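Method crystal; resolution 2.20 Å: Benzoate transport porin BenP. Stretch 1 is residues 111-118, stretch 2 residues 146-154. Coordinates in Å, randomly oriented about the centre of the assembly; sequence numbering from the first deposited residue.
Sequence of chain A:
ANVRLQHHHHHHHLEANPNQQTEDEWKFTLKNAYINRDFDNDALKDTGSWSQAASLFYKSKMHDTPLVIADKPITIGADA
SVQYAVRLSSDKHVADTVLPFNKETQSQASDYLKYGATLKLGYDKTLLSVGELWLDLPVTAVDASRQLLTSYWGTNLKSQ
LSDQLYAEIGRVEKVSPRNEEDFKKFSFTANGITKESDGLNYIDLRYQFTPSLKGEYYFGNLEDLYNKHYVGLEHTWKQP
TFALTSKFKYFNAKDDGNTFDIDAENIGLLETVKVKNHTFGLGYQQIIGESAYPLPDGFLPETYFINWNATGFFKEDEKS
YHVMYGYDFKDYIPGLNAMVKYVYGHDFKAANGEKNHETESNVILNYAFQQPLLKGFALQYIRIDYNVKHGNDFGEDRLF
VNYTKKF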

ATOM      1  N   ASP A 111      20.476  -0.693  11.923  1.00 31.92           N
ATOM      2  CA  ASP A 111      20.094   0.530  11.156  1.00 30.78           C
ATOM      3  C   ASP A 111      19.915   0.173   9.636  1.00 30.30           C
ATOM      4  O   ASP A 111      20.321  -0.898   9.206  1.00 29.89           O
ATOM      5  N   TYR A 112      19.223   0.988   8.855  1.00 28.72           N
ATOM      6  CA  TYR A 112      19.211   0.769   7.402  1.00 27.84           C
ATOM      7  C   TYR A 112      18.925   2.090   6.711  1.00 27.60           C
ATOM      8  O   TYR A 112      18.320   2.980   7.306  1.00 26.64           O
ATOM      9  N   LEU A 113      19.475   2.176   5.495  1.00 27.26           N
ATOM     10  CA  LEU A 113      19.494   3.325   4.659  1.00 27.91           C
ATOM     11  C   LEU A 113      18.944   2.963   3.317  1.00 27.67           C
ATOM     12  O   LEU A 113      19.494   1.986   2.703  1.00 28.44           O
ATOM     13  N   LYS A 114      17.948   3.742   2.859  1.00 27.21           N
ATOM     14  CA  LYS A 114      17.463   3.707   1.421  1.00 27.37           C
ATOM     15  C   LYS A 114      17.826   5.043   0.730  1.00 28.16           C
ATOM     16  O   LYS A 114      17.917   6.066   1.410  1.00 26.81           O
ATOM     17  N   TYR A 115      18.013   5.019  -0.586  1.00 29.30           N
ATOM     18  CA  TYR A 115      18.094   6.174  -1.414  1.00 31.92           C
ATOM     19  C   TYR A 115      17.741   5.825  -2.890  1.00 32.18           C
ATOM     20  O   TYR A 115      17.847   4.683  -3.318  1.00 30.45           O
ATOM     21  N   GLY A 116      17.369   6.866  -3.641  1.00 32.86           N
ATOM     22  CA  GLY A 116      17.040   6.784  -5.062  1.00 33.72           C
ATOM     23  C   GLY A 116      17.045   8.141  -5.760  1.00 34.38           C
ATOM     24  O   GLY A 116      17.137   9.217  -5.122  1.00 33.20           O
ATOM     25  N   ALA A 117      16.966   8.070  -7.081  1.00 34.17           N
ATOM     26  CA  ALA A 117      16.874   9.259  -7.929  1.00 35.32           C
ATOM     27  C   ALA A 117      16.094   8.911  -9.144  1.00 35.05           C
ATOM     28  O   ALA A 117      15.945   7.740  -9.472  1.00 34.47           O
ATOM     29  N   THR A 118      15.501   9.932  -9.754  1.00 35.52           N
ATOM     30  CA  THR A 118      14.624   9.745 -10.872  1.00 34.55           C
ATOM     31  C   THR A 118      14.883  10.846 -11.910  1.00 36.87           C
ATOM     32  O   THR A 118      14.881  12.062 -11.541  1.00 37.86           O
ATOM     33  N   ARG A 146       4.757   0.834   8.175  1.00 28.35           N
ATOM     34  CA  ARG A 146       5.732   0.405   9.200  1.00 29.17           C
ATOM     35  C   ARG A 146       6.764   1.531   9.485  1.00 27.61           C
ATOM     36  O   ARG A 146       6.351   2.564  10.011  1.00 29.20           O
ATOM     37  N   GLN A 147       8.025   1.365   9.058  1.00 23.80           N
ATOM     38  CA  GLN A 147       9.012   2.367   9.256  1.00 22.73           C
ATOM     39  C   GLN A 147       9.383   3.025   7.939  1.00 22.26           C
ATOM     40  O   GLN A 147       8.634   3.927   7.478  1.00 22.00           O
ATOM     41  N   LEU A 148      10.445   2.607   7.274  1.00 23.07           N
ATOM     42  CA  LEU A 148      10.752   3.226   5.915  1.00 23.72           C
ATOM     43  C   LEU A 148       9.716   2.728   4.821  1.00 23.38           C
ATOM     44  O   LEU A 148       8.952   1.760   5.079  1.00 22.26           O
ATOM     45  N   LEU A 149       9.666   3.419   3.688  1.00 24.37           N
ATOM     46  CA  LEU A 149       8.613   3.262   2.637  1.00 25.67           C
ATOM     47  C   LEU A 149       9.159   2.512   1.388  1.00 24.83           C
ATOM     48  O   LEU A 149      10.320   2.672   0.909  1.00 24.67           O
ATOM     49  N   THR A 150       8.337   1.612   0.900  1.00 23.96           N
ATOM     50  CA  THR A 150       8.583   0.856  -0.353  1.00 23.03           C
ATOM     51  C   THR A 150       8.630   1.829  -1.537  1.00 22.76           C
ATOM     52  O   THR A 150       7.850   2.775  -1.623  1.00 23.70           O
ATOM     53  N   SER A 151       9.608   1.661  -2.396  1.00 23.08           N
ATOM     54  CA  SER A 151       9.614   2.255  -3.724  1.00 23.76           C
ATOM     55  C   SER A 151      10.084   1.215  -4.742  1.00 24.46           C
ATOM     56  O   SER A 151      10.395   0.050  -4.349  1.00 24.81           O
ATOM     57  N   TYR A 152      10.186   1.630  -6.030  1.00 26.12           N
ATOM     58  CA  TYR A 152      10.342   0.724  -7.200  1.00 26.69           C
ATOM     59  C   TYR A 152      11.383   1.286  -8.195  1.00 27.74           C
ATOM     60  O   TYR A 152      11.722   2.490  -8.171  1.00 28.98           O
ATOM     61  N   TRP A 153      11.938   0.455  -9.045  1.00 27.06           N
ATOM     62  CA  TRP A 153      12.857   1.000  -9.991  1.00 28.72           C
ATOM     63  C   TRP A 153      12.419   0.548 -11.374  1.00 28.75           C
ATOM     64  O   TRP A 153      12.210  -0.662 -11.587  1.00 27.06           O
ATOM     65  N   GLY A 154      12.351   1.497 -12.291  1.00 29.19           N
ATOM     66  CA  GLY A 154      11.928   1.189 -13.690  1.00 30.24           C
ATOM     67  C   GLY A 154      11.666   2.416 -14.512  1.00 31.03           C
ATOM     68  O   GLY A 154      12.202   3.477 -14.233  1.00 30.54           O
TER

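Residues 111-118 form a continuous strand, whereas residues 146-154 run mostly as loop before entering a short strand around 151-153. The touching parts of the two backbones diverge by 38°, and even at the closest register the CA atoms of K114 and L148 stand 8.1 Å apart. The gap is therefore bridged by side chains, and the contact is modest, burying 321 Å² in total.

D111, at the start of the strand, lies beyond reach of the second stretch. Y112 makes the first contact. Its CA-to-CB bond points sideways, but with chi1 in p (75°) and chi2 at -56° the ring extends across the gap and brings its hydroxyl to the loop. There Y112 OH accepts a hydrogen bond from the backbone amide of L148 (L148 N to Y112 OH, 3.1 Å), giving a loop amide a polar partner within a buried setting. The N-H...O angle of 142° shows that the bond is somewhat bent. The same hydroxyl fits tightly against the neighbouring side chain, with Y112 OH 3.1 Å from L148 CB, and passes Q147 at 4.1 Å from Y112 OH to Q147 CB. L148 points toward the strand and, with chi1 m and chi2 t, lays its CD1 methyl over one face of the Y112 ring. L148 CD1 sits 3.6 Å from the centroid of the Y112 ring, only 16° off the ring normal, a well-centred CH-pi contact.

L113 points away, and the next inward side chain is K114. Its chain leaves in rotamer m, stays extended through chi2 and chi3 (both t), then bends at chi4 (m). The aliphatic portion packs against the loop, with K114 CE 3.8 Å from L148 CB and 3.5 Å from the carbonyl oxygen L149 O. The ammonium group reaches a water that ties the two stretches together: the water oxygen accepts from K114 NZ at 3.2 Å and donates to L149 O at 2.8 Å and to S151 OG at 2.6 Å. S151, with chi1 p, points toward the strand, yet S151 OG remains 5.5 Å from K114 NZ, its nearest approach to the strand, so the water carries the link.

Y115 again points away. G116 has no side chain; an ideal CB there would point toward the second stretch and lie 4.5 Å from W153 CZ3. At A117 the contact passes to the backbone, where A117 O approaches W153 CZ3 at 3.6 Å, oblique to the indole. W153 starts sideways, but its t rotamer swings the ring nearer the strand. T118 makes no contact across the gap.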

ATOM      1  CB  ASP A 111      21.074   1.689  11.422  1.00 31.58           C
ATOM      2  CG  ASP A 111      22.420   1.550  10.753  1.00 33.21           C
ATOM      3  OD1 ASP A 111      22.804   0.497  10.321  1.00 37.52           O
ATOM      4  OD2 ASP A 111      23.146   2.517  10.565  1.00 34.37           O
ATOM      5  CB  TYR A 112      18.246  -0.334   6.954  1.00 26.70           C
ATOM      6  CG  TYR A 112      16.752  -0.068   6.939  1.00 26.09           C
ATOM      7  CD1 TYR A 112      16.101   0.354   8.084  1.00 25.75           C
ATOM      8  CD2 TYR A 112      15.946  -0.468   5.804  1.00 27.09           C
ATOM      9  CE1 TYR A 112      14.759   0.474   8.163  1.00 25.42           C
ATOM     10  CE2 TYR A 112      14.536  -0.276   5.828  1.00 27.40           C
ATOM     11  CZ  TYR A 112      13.939   0.169   7.012  1.00 26.44           C
ATOM     12  OH  TYR A 112      12.558   0.348   7.079  1.00 26.88           O
ATOM     13  CB  LEU A 113      20.944   3.746   4.399  1.00 28.38           C
ATOM     14  CG  LEU A 113      21.146   4.939   3.464  1.00 29.43           C
ATOM     15  CD1 LEU A 113      20.675   6.246   4.055  1.00 28.78           C
ATOM     16  CD2 LEU A 113      22.644   5.027   3.167  1.00 31.96           C
ATOM     17  CB  LYS A 114      15.990   3.573   1.400  1.00 26.48           C
ATOM     18  CG  LYS A 114      15.382   2.323   1.973  1.00 25.87           C
ATOM     19  CD  LYS A 114      13.896   2.520   2.095  1.00 24.23           C
ATOM     20  CE  LYS A 114      13.174   1.217   2.332  1.00 24.32           C
ATOM     21  NZ  LYS A 114      13.195   0.358   1.068  1.00 25.85           N
ATOM     22  CB  TYR A 115      19.465   6.872  -1.358  1.00 35.35           C
ATOM     23  CG  TYR A 115      20.618   5.993  -1.794  1.00 39.35           C
ATOM     24  CD1 TYR A 115      21.220   5.137  -0.898  1.00 43.75           C
ATOM     25  CD2 TYR A 115      21.142   6.034  -3.107  1.00 43.73           C
ATOM     26  CE1 TYR A 115      22.296   4.309  -1.283  1.00 46.09           C
ATOM     27  CE2 TYR A 115      22.210   5.227  -3.506  1.00 45.30           C
ATOM     28  CZ  TYR A 115      22.771   4.369  -2.562  1.00 47.76           C
ATOM     29  OH  TYR A 115      23.835   3.556  -2.807  1.00 52.89           O
ATOM     30  CB  ALA A 117      18.247   9.793  -8.297  1.00 36.89           C
ATOM     31  CB  THR A 118      13.137   9.819 -10.419  1.00 33.45           C
ATOM     32  OG1 THR A 118      12.884   9.017  -9.249  1.00 30.32           O
ATOM     33  CG2 THR A 118      12.214   9.314 -11.522  1.00 33.51           C
ATOM     34  CB  ARG A 146       6.361  -0.928   8.770  1.00 29.34           C
ATOM     35  CG  ARG A 146       5.426  -2.129   8.610  1.00 28.98           C
ATOM     36  CD  ARG A 146       4.613  -2.357   9.826  1.00 29.78           C
ATOM     37  NE  ARG A 146       4.085  -3.722   9.898  1.00 32.35           N
ATOM     38  CZ  ARG A 146       3.074  -4.246   9.151  1.00 35.30           C
ATOM     39  NH1 ARG A 146       2.433  -3.558   8.180  1.00 32.66           N
ATOM     40  NH2 ARG A 146       2.763  -5.524   9.353  1.00 34.81           N
ATOM     41  CB  GLN A 147      10.207   1.797  10.053  1.00 22.14           C
ATOM     42  CG  GLN A 147      11.343   2.737  10.361  1.00 22.70           C
ATOM     43  CD  GLN A 147      10.906   4.105  10.857  1.00 24.11           C
ATOM     44  OE1 GLN A 147      10.499   4.954  10.060  1.00 26.74           O
ATOM     45  NE2 GLN A 147      11.058   4.363  12.163  1.00 25.13           N
ATOM     46  CB  LEU A 148      12.213   3.055   5.543  1.00 24.92           C
ATOM     47  CG  LEU A 148      13.244   3.513   6.616  1.00 26.24           C
ATOM     48  CD1 LEU A 148      14.669   3.458   6.064  1.00 27.75           C
ATOM     49  CD2 LEU A 148      12.861   4.949   7.040  1.00 27.85           C
ATOM     50  CB  LEU A 149       8.207   4.615   2.160  1.00 29.20           C
ATOM     51  CG  LEU A 149       7.173   5.478   2.892  1.00 33.02           C
ATOM     52  CD1 LEU A 149       7.198   5.363   4.369  1.00 32.99           C
ATOM     53  CD2 LEU A 149       7.190   6.941   2.467  1.00 33.55           C
ATOM     54  CB  THR A 150       7.473  -0.208  -0.512  1.00 23.04           C
ATOM     55  OG1 THR A 150       7.445  -0.941   0.709  1.00 22.85           O
ATOM     56  CG2 THR A 150       7.645  -1.221  -1.733  1.00 22.21           C
ATOM     57  CB  SER A 151      10.502   3.482  -3.688  1.00 23.96           C
ATOM     58  OG  SER A 151      11.880   3.145  -3.513  1.00 24.00           O
ATOM     59  CB  TYR A 152       8.934   0.624  -7.891  1.00 26.84           C
ATOM     60  CG  TYR A 152       7.918   0.023  -6.998  1.00 25.65           C
ATOM     61  CD1 TYR A 152       7.868  -1.302  -6.787  1.00 27.17           C
ATOM     62  CD2 TYR A 152       7.109   0.824  -6.209  1.00 26.82           C
ATOM     63  CE1 TYR A 152       6.926  -1.879  -5.884  1.00 27.74           C
ATOM     64  CE2 TYR A 152       6.198   0.269  -5.336  1.00 25.94           C
ATOM     65  CZ  TYR A 152       6.120  -1.060  -5.166  1.00 26.73           C
ATOM     66  OH  TYR A 152       5.186  -1.529  -4.248  1.00 30.33           O
ATOM     67  CB  TRP A 153      14.240   0.470  -9.703  1.00 30.35           C
ATOM     68  CG  TRP A 153      15.413   1.045 -10.508  1.00 33.44           C
ATOM     69  CD1 TRP A 153      16.072   0.460 -11.630  1.00 35.42           C
ATOM     70  CD2 TRP A 153      16.144   2.219 -10.193  1.00 34.85           C
ATOM     71  NE1 TRP A 153      17.136   1.250 -11.997  1.00 37.22           N
ATOM     72  CE2 TRP A 153      17.187   2.341 -11.145  1.00 37.65           C
ATOM     73  CE3 TRP A 153      16.026   3.194  -9.183  1.00 36.42           C
ATOM     74  CZ2 TRP A 153      18.094   3.418 -11.118  1.00 38.92           C
ATOM     75  CZ3 TRP A 153      16.936   4.254  -9.166  1.00 37.10           C
ATOM     76  CH2 TRP A 153      17.945   4.350 -10.131  1.00 38.87           C
TER
HETATM   77  O   HOH W   1      12.342   2.663  -0.982  1.00 31.25           O